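Local coordinates for conserved exported protein (Bacteroides fragilis, PDB 3CLW) that is of unknown function but probably hydrolyses O-glycosidic bonds, as expected of a family 30 glycoside hydrolase with a TIM-barrel domain, at residues Val15-Asp20 with Leu348-Ala353. Numbering follows the deposited sequence.
Sequences VYQEID and LANASA
S352 and D20 make the tight end of this contact, where 16-20 runs nearly parallel (12°) to 350-353, the link from helix 328-347 to strand 353-356. S352 reaches across with its hydroxyl: OG, turned anti to its own carbonyl carbon, donates to E18 O at 2.6 Å, coming in almost in line with the C=O bond. Two residues after E18, the backbone answers in the reverse sense, D20 N giving a hydrogen bond to S352 O at 2.6 Å. The two bonds clasp S352 by hydroxyl and carbonyl, while D20 OD2 lies 3.3 Å from S352 CB. That carboxylate is itself fixed from strand 307-310, by a salt bridge from K307 to OD1 and a hydrogen bond from W309 to OD2; K307 also pairs with E18.

Q17 fills the middle. Chi1 of 80° sets CG between its backbone N and carbonyl carbon, 3.4 Å from N350 O. A bend at chi2 then turns the amide, and Q17 NE2 donates to A351 O at 3.0 Å from above that carbonyl's plane. The same nitrogen also serves L346 O. Toward the looser, more open side, Q17 OE1 and N350 OD1, both acceptors, stand 3.4 Å apart with their amide planes 38° from each other. R409 serves both, OE1 through NE and OD1 by a weak hydrogen bond through NH2.

The contact is held mainly by polar groups: the carbonyls of E18, A351 and S352 are met by a hydroxyl, a side-chain amide and a backbone N-H respectively, and the cations K307 and R409 probably offset the gathered acceptors where strand 6-25 joins strand 353-356.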
loop_
_atom_site.group_PDB
_atom_site.type_symbol
_atom_site.label_atom_id
_atom_site.label_comp_id
_atom_site.label_asym_id
_atom_site.label_seq_id
_atom_site.Cartn_x
_atom_site.Cartn_y
_atom_site.Cartn_z
ATOM N N VAL A 15 -1.812 -4.920 -24.016
ATOM C CA VAL A 15 -2.386 -4.486 -22.752
ATOM C C VAL A 15 -2.044 -5.479 -21.622
ATOM O O VAL A 15 -2.141 -6.689 -21.805
ATOM C CB VAL A 15 -3.921 -4.324 -22.886
ATOM C CG1 VAL A 15 -4.527 -3.778 -21.610
ATOM C CG2 VAL A 15 -4.266 -3.391 -24.046
ATOM N N TYR A 16 -1.630 -4.965 -20.467
ATOM C CA TYR A 16 -1.447 -5.796 -19.273
ATOM C C TYR A 16 -2.571 -5.622 -18.235
ATOM O O TYR A 16 -3.746 -5.630 -18.607
ATOM C CB TYR A 16 -0.054 -5.571 -18.682
ATOM C CG TYR A 16 0.999 -5.752 -19.741
ATOM C CD1 TYR A 16 1.313 -7.028 -20.234
ATOM C CD2 TYR A 16 1.645 -4.657 -20.292
ATOM C CE1 TYR A 16 2.276 -7.195 -21.241
ATOM C CE2 TYR A 16 2.592 -4.805 -21.287
ATOM C CZ TYR A 16 2.904 -6.070 -21.765
ATOM O OH TYR A 16 3.851 -6.195 -22.748
ATOM N N GLN A 17 -2.208 -5.482 -16.953
ATOM C CA GLN A 17 -3.181 -5.428 -15.843
ATOM C C GLN A 17 -3.974 -4.110 -15.817
ATOM O O GLN A 17 -3.534 -3.098 -16.348
ATOM C CB GLN A 17 -2.499 -5.673 -14.472
ATOM C CG GLN A 17 -1.764 -4.435 -13.848
ATOM C CD GLN A 17 -0.347 -4.252 -14.354
ATOM O OE1 GLN A 17 0.014 -4.748 -15.424
ATOM N NE2 GLN A 17 0.485 -3.559 -13.567
ATOM N N GLU A 18 -5.152 -4.173 -15.205
ATOM C CA GLU A 18 -5.943 -3.013 -14.849
ATOM C C GLU A 18 -5.411 -2.435 -13.521
ATOM O O GLU A 18 -5.080 -3.196 -12.608
ATOM C CB GLU A 18 -7.393 -3.448 -14.685
ATOM C CG GLU A 18 -8.388 -2.351 -14.330
ATOM C CD GLU A 18 -9.790 -2.919 -14.070
ATOM O OE1 GLU A 18 -9.919 -3.921 -13.308
ATOM O OE2 GLU A 18 -10.767 -2.379 -14.634
ATOM N N ILE A 19 -5.323 -1.106 -13.429
ATOM C CA ILE A 19 -4.926 -0.437 -12.171
ATOM C C ILE A 19 -6.131 -0.263 -11.248
ATOM O O ILE A 19 -7.174 0.249 -11.663
ATOM C CB ILE A 19 -4.273 0.950 -12.398
ATOM C CG1 ILE A 19 -3.107 0.891 -13.401
ATOM C CG2 ILE A 19 -3.817 1.569 -11.065
ATOM C CD1 ILE A 19 -1.876 0.130 -12.877
ATOM N N ASP A 20 -5.990 -0.717 -10.005
ATOM C CA ASP A 20 -7.007 -0.508 -8.977
ATOM C C ASP A 20 -6.766 0.821 -8.239
ATOM O O ASP A 20 -7.633 1.667 -8.219
ATOM C CB ASP A 20 -7.016 -1.674 -7.976
ATOM C CG ASP A 20 -7.470 -3.003 -8.607
ATOM O OD1 ASP A 20 -8.240 -2.966 -9.582
ATOM O OD2 ASP A 20 -7.057 -4.072 -8.121
ATOM N N LEU A 348 6.825 -6.086 -13.349
ATOM C CA LEU A 348 7.268 -7.459 -13.222
ATOM C C LEU A 348 6.218 -8.330 -12.526
ATOM O O LEU A 348 5.877 -9.388 -13.026
ATOM C CB LEU A 348 8.624 -7.557 -12.518
ATOM C CG LEU A 348 9.798 -6.831 -13.169
ATOM C CD1 LEU A 348 11.105 -7.322 -12.582
ATOM C CD2 LEU A 348 9.794 -6.983 -14.674
ATOM N N ALA A 349 5.690 -7.856 -11.394
ATOM C CA ALA A 349 4.673 -8.586 -10.651
ATOM C C ALA A 349 3.275 -8.267 -11.177
ATOM O O ALA A 349 2.303 -8.875 -10.730
ATOM C CB ALA A 349 4.788 -8.321 -9.159
ATOM N N ASN A 350 3.200 -7.349 -12.146
ATOM C CA ASN A 350 1.943 -6.874 -12.730
ATOM C C ASN A 350 0.911 -6.455 -11.685
ATOM O O ASN A 350 -0.284 -6.774 -11.808
ATOM C CB ASN A 350 1.353 -7.925 -13.692
ATOM C CG ASN A 350 2.033 -7.927 -15.063
ATOM O OD1 ASN A 350 1.381 -7.809 -16.091
ATOM N ND2 ASN A 350 3.337 -8.063 -15.072
ATOM N N ALA A 351 1.368 -5.751 -10.640
ATOM C CA ALA A 351 0.503 -5.453 -9.511
ATOM C C ALA A 351 -0.617 -4.552 -9.958
ATOM O O ALA A 351 -0.373 -3.618 -10.714
ATOM C CB ALA A 351 1.296 -4.796 -8.399
ATOM N N SER A 352 -1.840 -4.789 -9.476
ATOM C CA SER A 352 -2.919 -3.818 -9.724
ATOM C C SER A 352 -3.022 -2.661 -8.733
ATOM O O SER A 352 -3.828 -1.748 -8.932
ATOM C CB SER A 352 -4.289 -4.513 -9.872
ATOM O OG SER A 352 -4.381 -5.180 -11.133
ATOM N N ALA A 353 -2.261 -2.721 -7.642
ATOM C CA ALA A 353 -2.250 -1.670 -6.616
ATOM C C ALA A 353 -0.888 -1.668 -5.968
ATOM O O ALA A 353 -0.250 -2.728 -5.901
ATOM C CB ALA A 353 -3.306 -1.892 -5.566
#